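Local coordinates for acetylserotonin O-methyltransferase (PDB 4A6D), which catalyses the last step of melatonin synthesis, moving a methyl group from S-adenosylmethionine to the hydroxyl of N-acetylserotonin, at residues R125-E133 and N302-Q310; G235-P243 and K261-T272. All coordinates share one frame; numbering follows the deposited sequence. Where two conformers were deposited one is given.

How the contacts relate
Both contacts belong to the class I S-adenosylmethionine-dependent methyltransferase domain. Their centres lie about 24 Å apart, and their nearest atoms come within about 4 Å without touching. Along the chain, contact 2 falls between the two segments of contact 1. Each serves a different part of the active site. Contact 1 holds Asn302 and Gln306, which bind the substrate, and the side chain of its Thr307 is about 7 Å from S-adenosylmethionine. Contact 2 holds the adenine end of that cofactor through Asp236 and Phe237. Asp256, another substrate-binding residue, is near both: its side chain is about 4 Å from that of Thr307 and about 7 Å from that of Phe237.

Contact 1: residues R125-E133 and N302-Q310; sequences REGRNQYLE and NMLVQTEGQ
Asn129 lies against the backbone of Val305, Gln306 and Thr307, in the C-terminal part of helix 294-305 and just after, at the substrate site of the methyltransferase domain. The link between helices 120-126 and 131-135 packs on the chain that carries Asn302 and Gln306, both substrate-binding. Asn129 CB is 3.1 Å from Gln306 O. Its CG sits between the backbone N and the carbonyl carbon (chi1 77°), which keeps the amide alongside the 306-307 backbone. Asn129 CG is 3.3 Å from the same Gln306 O. OD1 lies at the Tyr131 ring edge, in its plane. At the tip, Asn129 ND2 donates to Thr307 O at 3.1 Å. Thr307 O lies close to the amide plane of Asn129, but the donor stands above the carbonyl plane. One residue on, Gln130 N donates to Val305 O at 3.2 Å, so backbone and side chain both tie the link to this segment. Leu304 reaches back with CD1, which meets Gly127 C at 3.5 Å. Leu304 also packs on Gly59 of the second subunit. The Tyr131 ring has Gln306 O at its edge, and its plane is turned 62° from the Gln306 amide. Tyr131 OH lies 3.1 Å from Gln306 OE1. From that amide, Gln306 NE2 donates to Asn302 OD1 at 2.7 Å, which joins the two substrate-binding side chains. Thr307 OG1 closes an ST turn by accepting from Gly309 N.

Contact 2: residues G235-P243 and K261-T272; sequences GDFFKDPLP and KCSHLLERIYHT. With ZN (zinc ion), chain B; SAM (S-adenosylmethionine), chain D.
Arg268 of helix 259-272 grips the loop after strand 230-234, part of the adenine pocket of this Rossmann-like methyltransferase fold. Its chain bends at chi3 (6°), bringing the guanidinium edge to Phe237 O and Asp240 O. Arg268 NE donates to Phe237 O at 2.9 Å, and NH2 adds a weak bond to the same oxygen. Arg268 NH2 is modelled 2.5 Å from Asp240 O, too short to trust in detail. Backbone of Phe238 and Lys239 lies over one guanidinium face. With an alanine in place of Arg268, Phe237 O would probably lose its main donor and Asp240 O a close partner, leaving the loop less firmly held beside the cofactor. The Phe237 ring is sandwiched: adenine covers one face, with N1 3.5 Å above the plane, and Leu265 CD2 makes a CH-pi contact on the other. Lys261 crosses Phe238 at about a right angle, with Lys261 NZ 3.4 Å from Phe238 CE2. Leu242 CD1 packs on Ile269 CG1 at 3.9 Å. Farther along the helix, Glu267 OE1 and His271 NE2 bind a zinc ion. At the pocket, Phe237 N donates to adenine N1 at 2.9 Å, and adenine N6 donates to Asp236 OD1, which also accepts from Phe238 N in an Asx turn.

Contact 1: residues R125-E133 and N302-Q310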
loop_
_atom_site.group_PDB
_atom_site.type_symbol
_atom_site.label_atom_id
_atom_site.label_comp_id
_atom_site.label_asym_id
_atom_site.label_seq_id
_atom_site.Cartn_x
_atom_site.Cartn_y
_atom_site.Cartn_z
ATOM N N ARG A 125 -12.327 -13.507 -4.841
ATOM C CA ARG A 125 -12.803 -14.896 -4.769
ATOM C C ARG A 125 -14.327 -15.019 -4.705
ATOM O O ARG A 125 -14.900 -15.794 -5.463
ATOM C CB ARG A 125 -12.197 -15.621 -3.549
ATOM C CG ARG A 125 -11.065 -16.571 -3.896
ATOM C CD ARG A 125 -10.425 -17.194 -2.665
ATOM N NE ARG A 125 -9.097 -17.719 -2.968
ATOM C CZ ARG A 125 -7.960 -17.252 -2.454
ATOM N NH1 ARG A 125 -7.977 -16.246 -1.587
ATOM N NH2 ARG A 125 -6.794 -17.808 -2.785
ATOM N N GLU A 126 -14.977 -14.250 -3.817
ATOM C CA GLU A 126 -16.414 -14.323 -3.556
ATOM C C GLU A 126 -17.270 -13.368 -4.335
ATOM O O GLU A 126 -18.486 -13.588 -4.433
ATOM C CB GLU A 126 -16.689 -14.159 -2.049
ATOM C CG GLU A 126 -16.120 -15.283 -1.187
ATOM C CD GLU A 126 -15.701 -14.899 0.222
ATOM O OE1 GLU A 126 -16.440 -14.125 0.875
ATOM O OE2 GLU A 126 -14.647 -15.399 0.683
ATOM N N GLY A 127 -16.673 -12.285 -4.820
ATOM C CA GLY A 127 -17.392 -11.248 -5.546
ATOM C C GLY A 127 -18.256 -10.393 -4.643
ATOM O O GLY A 127 -19.267 -9.840 -5.098
ATOM N N ARG A 128 -17.849 -10.238 -3.369
ATOM C CA ARG A 128 -18.612 -9.439 -2.401
ATOM C C ARG A 128 -17.726 -8.652 -1.410
ATOM O O ARG A 128 -16.557 -8.999 -1.228
ATOM C CB ARG A 128 -19.660 -10.326 -1.661
ATOM C CG ARG A 128 -19.054 -11.387 -0.736
ATOM C CD ARG A 128 -20.104 -12.149 0.044
ATOM N NE ARG A 128 -20.250 -13.521 -0.447
ATOM C CZ ARG A 128 -19.966 -14.610 0.260
ATOM N NH1 ARG A 128 -19.532 -14.505 1.509
ATOM N NH2 ARG A 128 -20.125 -15.814 -0.275
ATOM N N ASN A 129 -18.304 -7.617 -0.752
ATOM C CA ASN A 129 -17.620 -6.812 0.259
ATOM C C ASN A 129 -17.273 -7.589 1.553
ATOM O O ASN A 129 -17.853 -8.645 1.814
ATOM C CB ASN A 129 -18.352 -5.517 0.539
ATOM C CG ASN A 129 -19.583 -5.604 1.408
ATOM O OD1 ASN A 129 -19.512 -5.931 2.596
ATOM N ND2 ASN A 129 -20.708 -5.141 0.883
ATOM N N GLN A 130 -16.322 -7.060 2.347
ATOM C CA GLN A 130 -15.792 -7.738 3.526
ATOM C C GLN A 130 -15.932 -7.005 4.872
ATOM O O GLN A 130 -15.071 -7.183 5.732
ATOM C CB GLN A 130 -14.318 -8.147 3.289
ATOM C CG GLN A 130 -13.988 -8.690 1.905
ATOM C CD GLN A 130 -14.541 -10.065 1.671
ATOM O OE1 GLN A 130 -15.645 -10.245 1.159
ATOM N NE2 GLN A 130 -13.771 -11.066 2.009
ATOM N N TYR A 131 -16.990 -6.219 5.085
ATOM C CA TYR A 131 -17.159 -5.536 6.377
ATOM C C TYR A 131 -17.301 -6.518 7.550
ATOM O O TYR A 131 -16.760 -6.261 8.632
ATOM C CB TYR A 131 -18.345 -4.556 6.351
ATOM C CG TYR A 131 -17.986 -3.196 5.801
ATOM C CD1 TYR A 131 -17.355 -2.242 6.599
ATOM C CD2 TYR A 131 -18.307 -2.845 4.495
ATOM C CE1 TYR A 131 -16.996 -0.993 6.089
ATOM C CE2 TYR A 131 -17.992 -1.585 3.986
ATOM C CZ TYR A 131 -17.325 -0.666 4.782
ATOM O OH TYR A 131 -17.031 0.574 4.266
ATOM N N LEU A 132 -18.010 -7.644 7.331
ATOM C CA LEU A 132 -18.175 -8.658 8.366
ATOM C C LEU A 132 -16.842 -9.374 8.659
ATOM O O LEU A 132 -16.538 -9.646 9.827
ATOM C CB LEU A 132 -19.284 -9.667 8.006
ATOM C CG LEU A 132 -19.716 -10.599 9.163
ATOM C CD1 LEU A 132 -20.965 -10.092 9.852
ATOM C CD2 LEU A 132 -19.898 -12.032 8.691
ATOM N N GLU A 133 -16.040 -9.658 7.609
ATOM C CA GLU A 133 -14.755 -10.366 7.760
ATOM C C GLU A 133 -13.651 -9.483 8.323
ATOM O O GLU A 133 -12.697 -10.006 8.877
ATOM C CB GLU A 133 -14.309 -11.013 6.431
ATOM C CG GLU A 133 -15.298 -12.011 5.839
ATOM C CD GLU A 133 -16.353 -11.496 4.869
ATOM O OE1 GLU A 133 -16.997 -10.458 5.155
ATOM O OE2 GLU A 133 -16.595 -12.192 3.857
ATOM N N ASN A 302 -12.091 -1.102 -5.261
ATOM C CA ASN A 302 -12.423 -0.624 -3.924
ATOM C C ASN A 302 -13.958 -0.709 -3.652
ATOM O O ASN A 302 -14.364 -0.850 -2.500
ATOM C CB ASN A 302 -11.943 0.812 -3.713
ATOM C CG ASN A 302 -12.239 1.287 -2.302
ATOM O OD1 ASN A 302 -11.827 0.676 -1.308
ATOM N ND2 ASN A 302 -13.090 2.280 -2.171
ATOM N N MET A 303 -14.806 -0.601 -4.699
ATOM C CA MET A 303 -16.264 -0.716 -4.553
ATOM C C MET A 303 -16.632 -2.188 -4.335
ATOM O O MET A 303 -17.579 -2.471 -3.613
ATOM C CB MET A 303 -17.026 -0.114 -5.755
ATOM C CG MET A 303 -16.898 1.404 -5.896
ATOM S SD MET A 303 -17.643 2.401 -4.565
ATOM C CE MET A 303 -16.213 2.740 -3.578
ATOM N N LEU A 304 -15.906 -3.111 -4.972
ATOM C CA LEU A 304 -16.123 -4.541 -4.809
ATOM C C LEU A 304 -15.771 -4.939 -3.365
ATOM O O LEU A 304 -16.558 -5.616 -2.708
ATOM C CB LEU A 304 -15.293 -5.370 -5.823
ATOM C CG LEU A 304 -15.287 -6.897 -5.596
ATOM C CD1 LEU A 304 -16.680 -7.506 -5.835
ATOM C CD2 LEU A 304 -14.277 -7.574 -6.464
ATOM N N VAL A 305 -14.620 -4.462 -2.876
ATOM C CA VAL A 305 -14.095 -4.711 -1.526
ATOM C C VAL A 305 -14.976 -4.068 -0.437
ATOM O O VAL A 305 -15.162 -4.670 0.613
ATOM C CB VAL A 305 -12.611 -4.239 -1.451
ATOM C CG1 VAL A 305 -12.094 -4.181 -0.021
ATOM C CG2 VAL A 305 -11.712 -5.126 -2.294
ATOM N N GLN A 306 -15.528 -2.876 -0.694
ATOM C CA GLN A 306 -16.294 -2.135 0.305
ATOM C C GLN A 306 -17.828 -2.024 0.129
ATOM O O GLN A 306 -18.554 -2.440 1.023
ATOM C CB GLN A 306 -15.651 -0.762 0.558
ATOM C CG GLN A 306 -14.457 -0.842 1.508
ATOM C CD GLN A 306 -13.925 0.522 1.852
ATOM O OE1 GLN A 306 -14.428 1.230 2.734
ATOM N NE2 GLN A 306 -12.880 0.911 1.173
ATOM N N THR A 307 -18.315 -1.440 -0.967
ATOM C CA THR A 307 -19.734 -1.266 -1.217
ATOM C C THR A 307 -20.375 -2.502 -1.900
ATOM O O THR A 307 -19.905 -3.624 -1.737
ATOM C CB THR A 307 -19.950 -0.007 -2.044
ATOM O OG1 THR A 307 -19.498 -0.263 -3.370
ATOM C CG2 THR A 307 -19.289 1.238 -1.438
ATOM N N GLU A 308 -21.466 -2.263 -2.668
ATOM C CA GLU A 308 -22.221 -3.262 -3.439
ATOM C C GLU A 308 -22.130 -2.933 -4.929
ATOM O O GLU A 308 -22.679 -3.662 -5.760
ATOM C CB GLU A 308 -23.688 -3.247 -3.016
ATOM C CG GLU A 308 -23.987 -4.007 -1.736
ATOM C CD GLU A 308 -25.388 -3.803 -1.181
ATOM O OE1 GLU A 308 -26.225 -3.151 -1.854
ATOM O OE2 GLU A 308 -25.643 -4.291 -0.055
ATOM N N GLY A 309 -21.381 -1.882 -5.251
ATOM C CA GLY A 309 -21.250 -1.397 -6.618
ATOM C C GLY A 309 -19.947 -1.617 -7.349
ATOM O O GLY A 309 -19.229 -2.585 -7.123
ATOM N N GLN A 310 -19.665 -0.701 -8.263
ATOM C CA GLN A 310 -18.547 -0.728 -9.202
ATOM C C GLN A 310 -18.484 0.641 -9.826
ATOM O O GLN A 310 -19.445 1.421 -9.714
ATOM C CB GLN A 310 -18.864 -1.754 -10.338
ATOM C CG GLN A 310 -20.234 -1.515 -11.006
ATOM C CD GLN A 310 -20.691 -2.472 -12.091
ATOM O OE1 GLN A 310 -21.850 -2.952 -12.078
ATOM N NE2 GLN A 310 -19.882 -2.631 -13.135
#

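Contact 2: residues G235-P243 and K261-T272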
loop_
_atom_site.group_PDB
_atom_site.type_symbol
_atom_site.label_atom_id
_atom_site.label_comp_id
_atom_site.label_asym_id
_atom_site.label_seq_id
_atom_site.Cartn_x
_atom_site.Cartn_y
_atom_site.Cartn_z
ATOM N N GLY A 235 -34.214 11.839 5.128
ATOM C CA GLY A 235 -35.012 10.719 4.664
ATOM C C GLY A 235 -34.250 9.624 3.950
ATOM O O GLY A 235 -33.013 9.585 3.960
ATOM N N ASP A 236 -35.015 8.719 3.328
ATOM C CA ASP A 236 -34.478 7.600 2.568
ATOM C C ASP A 236 -34.850 7.781 1.083
ATOM O O ASP A 236 -36.016 7.652 0.733
ATOM C CB ASP A 236 -35.017 6.269 3.147
ATOM C CG ASP A 236 -34.656 5.026 2.351
ATOM O OD1 ASP A 236 -33.804 5.129 1.406
ATOM O OD2 ASP A 236 -35.187 3.951 2.673
ATOM N N PHE A 237 -33.868 8.016 0.213
ATOM C CA PHE A 237 -34.187 8.221 -1.207
ATOM C C PHE A 237 -34.819 7.038 -1.969
ATOM O O PHE A 237 -35.410 7.232 -3.040
ATOM C CB PHE A 237 -33.101 8.965 -1.985
ATOM C CG PHE A 237 -31.691 8.422 -1.941
ATOM C CD1 PHE A 237 -31.448 7.050 -2.032
ATOM C CD2 PHE A 237 -30.603 9.283 -1.900
ATOM C CE1 PHE A 237 -30.143 6.556 -2.077
ATOM C CE2 PHE A 237 -29.298 8.782 -1.900
ATOM C CZ PHE A 237 -29.079 7.420 -1.971
ATOM N N PHE A 238 -34.795 5.843 -1.355
ATOM C CA PHE A 238 -35.417 4.643 -1.925
ATOM C C PHE A 238 -36.895 4.544 -1.663
ATOM O O PHE A 238 -37.553 3.758 -2.334
ATOM C CB PHE A 238 -34.708 3.353 -1.466
ATOM C CG PHE A 238 -33.345 3.184 -2.085
ATOM C CD1 PHE A 238 -33.204 3.025 -3.460
ATOM C CD2 PHE A 238 -32.201 3.231 -1.303
ATOM C CE1 PHE A 238 -31.938 2.921 -4.041
ATOM C CE2 PHE A 238 -30.935 3.092 -1.878
ATOM C CZ PHE A 238 -30.810 2.972 -3.249
ATOM N N LYS A 239 -37.444 5.327 -0.715
ATOM C CA LYS A 239 -38.868 5.210 -0.417
ATOM C C LYS A 239 -39.592 6.495 -0.007
ATOM O O LYS A 239 -40.814 6.571 -0.166
ATOM C CB LYS A 239 -39.125 4.076 0.588
ATOM C CG LYS A 239 -38.081 3.975 1.701
ATOM C CD LYS A 239 -38.229 2.716 2.533
ATOM C CE LYS A 239 -37.398 1.552 2.041
ATOM N NZ LYS A 239 -37.518 0.375 2.957
ATOM N N ASP A 240 -38.861 7.498 0.517
ATOM C CA ASP A 240 -39.479 8.752 0.967
ATOM C C ASP A 240 -39.817 9.698 -0.166
ATOM O O ASP A 240 -39.253 9.521 -1.234
ATOM C CB ASP A 240 -38.547 9.448 1.953
ATOM C CG ASP A 240 -38.476 8.769 3.301
ATOM O OD1 ASP A 240 -39.324 7.889 3.569
ATOM O OD2 ASP A 240 -37.651 9.185 4.120
ATOM N N PRO A 241 -40.724 10.709 -0.022
ATOM C CA PRO A 241 -40.922 11.642 -1.156
ATOM C C PRO A 241 -39.662 12.508 -1.289
ATOM O O PRO A 241 -39.041 12.871 -0.268
ATOM C CB PRO A 241 -42.163 12.448 -0.769
ATOM C CG PRO A 241 -42.225 12.358 0.721
ATOM C CD PRO A 241 -41.521 11.108 1.160
ATOM N N LEU A 242 -39.224 12.750 -2.539
ATOM C CA LEU A 242 -38.015 13.550 -2.765
ATOM C C LEU A 242 -38.396 15.018 -2.737
ATOM O O LEU A 242 -39.535 15.357 -3.099
ATOM C CB LEU A 242 -37.308 13.214 -4.097
ATOM C CG LEU A 242 -36.989 11.744 -4.437
ATOM C CD1 LEU A 242 -36.438 11.637 -5.856
ATOM C CD2 LEU A 242 -36.049 11.137 -3.460
ATOM N N PRO A 243 -37.478 15.907 -2.279
ATOM C CA PRO A 243 -37.770 17.368 -2.339
ATOM C C PRO A 243 -38.048 17.777 -3.793
ATOM O O PRO A 243 -37.475 17.156 -4.686
ATOM C CB PRO A 243 -36.457 18.006 -1.845
ATOM C CG PRO A 243 -35.751 16.893 -1.084
ATOM C CD PRO A 243 -36.097 15.651 -1.826
ATOM N N LYS A 261 -30.617 -1.767 -7.883
ATOM C CA LYS A 261 -30.780 -0.721 -6.860
ATOM C C LYS A 261 -30.658 0.654 -7.541
ATOM O O LYS A 261 -31.456 1.541 -7.241
ATOM C CB LYS A 261 -29.689 -0.859 -5.781
ATOM C CG LYS A 261 -30.153 -1.441 -4.480
ATOM C CD LYS A 261 -29.922 -0.469 -3.345
ATOM C CE LYS A 261 -30.105 -1.101 -1.990
ATOM N NZ LYS A 261 -30.232 -0.076 -0.919
ATOM N N CYS A 262 -29.670 0.830 -8.462
ATOM C CA CYS A 262 -29.494 2.080 -9.228
ATOM C C CYS A 262 -30.732 2.363 -10.014
ATOM O O CYS A 262 -31.238 3.477 -9.941
ATOM C CB CYS A 262 -28.276 2.011 -10.147
ATOM S SG CYS A 262 -26.694 2.082 -9.277
ATOM N N SER A 263 -31.243 1.349 -10.753
ATOM C CA SER A 263 -32.450 1.468 -11.593
ATOM C C SER A 263 -33.644 1.909 -10.791
ATOM O O SER A 263 -34.353 2.798 -11.243
ATOM C CB SER A 263 -32.745 0.177 -12.349
ATOM O OG SER A 263 -31.768 -0.014 -13.365
ATOM N N HIS A 264 -33.828 1.351 -9.578
ATOM C CA HIS A 264 -34.932 1.711 -8.688
ATOM C C HIS A 264 -34.903 3.205 -8.321
ATOM O O HIS A 264 -35.913 3.894 -8.487
ATOM C CB HIS A 264 -34.947 0.801 -7.444
ATOM C CG HIS A 264 -35.995 1.143 -6.426
ATOM N ND1 HIS A 264 -35.668 1.330 -5.094
ATOM C CD2 HIS A 264 -37.331 1.309 -6.573
ATOM C CE1 HIS A 264 -36.803 1.615 -4.481
ATOM N NE2 HIS A 264 -37.829 1.613 -5.328
ATOM N N LEU A 265 -33.738 3.702 -7.868
ATOM C CA LEU A 265 -33.556 5.104 -7.483
ATOM C C LEU A 265 -33.745 6.030 -8.709
ATOM O O LEU A 265 -34.440 7.043 -8.596
ATOM C CB LEU A 265 -32.168 5.335 -6.818
ATOM C CG LEU A 265 -31.829 6.810 -6.518
ATOM C CD1 LEU A 265 -32.840 7.443 -5.507
ATOM C CD2 LEU A 265 -30.422 6.958 -6.057
ATOM N N LEU A 266 -33.146 5.661 -9.875
ATOM C CA LEU A 266 -33.284 6.445 -11.073
ATOM C C LEU A 266 -34.735 6.592 -11.508
ATOM O O LEU A 266 -35.130 7.690 -11.902
ATOM C CB LEU A 266 -32.394 5.940 -12.207
ATOM C CG LEU A 266 -30.863 6.100 -12.007
ATOM C CD1 LEU A 266 -30.131 5.514 -13.154
ATOM C CD2 LEU A 266 -30.469 7.547 -11.832
ATOM N N GLU A 267 -35.534 5.508 -11.358
ATOM C CA GLU A 267 -36.956 5.441 -11.688
ATOM C C GLU A 267 -37.776 6.410 -10.818
ATOM O O GLU A 267 -38.590 7.172 -11.341
ATOM C CB GLU A 267 -37.479 3.996 -11.562
ATOM C CG GLU A 267 -37.147 3.086 -12.741
ATOM C CD GLU A 267 -37.959 3.228 -14.024
ATOM O OE1 GLU A 267 -38.766 4.180 -14.142
ATOM O OE2 GLU A 267 -37.788 2.367 -14.918
ATOM N N ARG A 268 -37.497 6.432 -9.508
ATOM C CA ARG A 268 -38.155 7.313 -8.526
ATOM C C ARG A 268 -37.894 8.782 -8.858
ATOM O O ARG A 268 -38.830 9.573 -8.844
ATOM C CB ARG A 268 -37.684 6.960 -7.109
ATOM C CG ARG A 268 -38.140 5.555 -6.701
ATOM C CD ARG A 268 -38.117 5.251 -5.206
ATOM N NE ARG A 268 -37.778 6.417 -4.404
ATOM C CZ ARG A 268 -38.646 7.142 -3.720
ATOM N NH1 ARG A 268 -39.920 6.768 -3.644
ATOM N NH2 ARG A 268 -38.245 8.220 -3.070
ATOM N N ILE A 269 -36.620 9.119 -9.211
ATOM C CA ILE A 269 -36.179 10.466 -9.606
ATOM C C ILE A 269 -36.874 10.851 -10.891
ATOM O O ILE A 269 -37.414 11.948 -10.970
ATOM C CB ILE A 269 -34.637 10.537 -9.773
ATOM C CG1 ILE A 269 -33.910 10.203 -8.439
ATOM C CG2 ILE A 269 -34.204 11.899 -10.374
ATOM C CD1 ILE A 269 -32.341 10.112 -8.621
ATOM N N TYR A 270 -36.869 9.962 -11.895
ATOM C CA TYR A 270 -37.535 10.237 -13.163
ATOM C C TYR A 270 -39.020 10.647 -12.968
ATOM O O TYR A 270 -39.425 11.699 -13.455
ATOM C CB TYR A 270 -37.411 9.055 -14.131
ATOM C CG TYR A 270 -38.059 9.359 -15.469
ATOM C CD1 TYR A 270 -37.374 10.061 -16.450
ATOM C CD2 TYR A 270 -39.359 8.940 -15.747
ATOM C CE1 TYR A 270 -37.979 10.384 -17.656
ATOM C CE2 TYR A 270 -39.973 9.245 -16.963
ATOM C CZ TYR A 270 -39.283 9.971 -17.910
ATOM O OH TYR A 270 -39.849 10.195 -19.135
ATOM N N HIS A 271 -39.797 9.814 -12.252
ATOM C CA HIS A 271 -41.201 10.038 -11.961
ATOM C C HIS A 271 -41.461 11.240 -11.067
ATOM O O HIS A 271 -42.557 11.767 -11.100
ATOM C CB HIS A 271 -41.885 8.754 -11.478
ATOM C CG HIS A 271 -41.950 7.715 -12.554
ATOM N ND1 HIS A 271 -42.784 7.870 -13.667
ATOM C CD2 HIS A 271 -41.235 6.577 -12.705
ATOM C CE1 HIS A 271 -42.581 6.800 -14.421
ATOM N NE2 HIS A 271 -41.658 5.993 -13.888
ATOM N N THR A 272 -40.428 11.735 -10.365
ATOM C CA THR A 272 -40.494 12.953 -9.563
ATOM C C THR A 272 -40.195 14.194 -10.474
ATOM O O THR A 272 -40.714 15.269 -10.198
ATOM C CB THR A 272 -39.577 12.842 -8.334
ATOM O OG1 THR A 272 -39.911 11.644 -7.619
ATOM C CG2 THR A 272 -39.728 14.015 -7.384
HETATM ZN ZN ZN B . -40.756 4.392 -14.959
HETATM N N SAM D . -22.549 13.059 -2.377
HETATM C CA SAM D . -21.484 13.062 -1.350
HETATM C C SAM D . -20.032 13.231 -1.843
HETATM O O SAM D . -19.765 12.854 -2.965
HETATM O OXT SAM D . -19.102 13.741 -1.139
HETATM C CB SAM D . -21.684 11.823 -0.514
HETATM C CG SAM D . -21.360 10.521 -1.257
HETATM S SD SAM D . -21.538 9.139 -0.071
HETATM C CE SAM D . -20.680 7.878 -0.921
HETATM C "C5'" SAM D . -23.202 8.483 -0.422
HETATM C "C4'" SAM D . -24.167 9.361 0.389
HETATM O "O4'" SAM D . -25.441 8.774 0.198
HETATM C "C3'" SAM D . -23.863 9.329 1.936
HETATM O "O3'" SAM D . -23.803 10.657 2.483
HETATM C "C2'" SAM D . -25.033 8.449 2.487
HETATM O "O2'" SAM D . -25.477 8.692 3.822
HETATM C "C1'" SAM D . -26.141 8.773 1.469
HETATM N N9 SAM D . -27.203 7.746 1.435
HETATM C C8 SAM D . -27.021 6.366 1.387
HETATM N N7 SAM D . -28.173 5.767 1.356
HETATM C C5 SAM D . -29.187 6.715 1.443
HETATM C C6 SAM D . -30.594 6.694 1.483
HETATM N N6 SAM D . -31.234 5.506 1.362
HETATM N N1 SAM D . -31.291 7.885 1.533
HETATM C C2 SAM D . -30.662 9.062 1.653
HETATM N N3 SAM D . -29.322 9.109 1.631
HETATM C C4 SAM D . -28.563 8.006 1.473
HETATM O O HOH W 1 -42.729 4.109 -15.906
#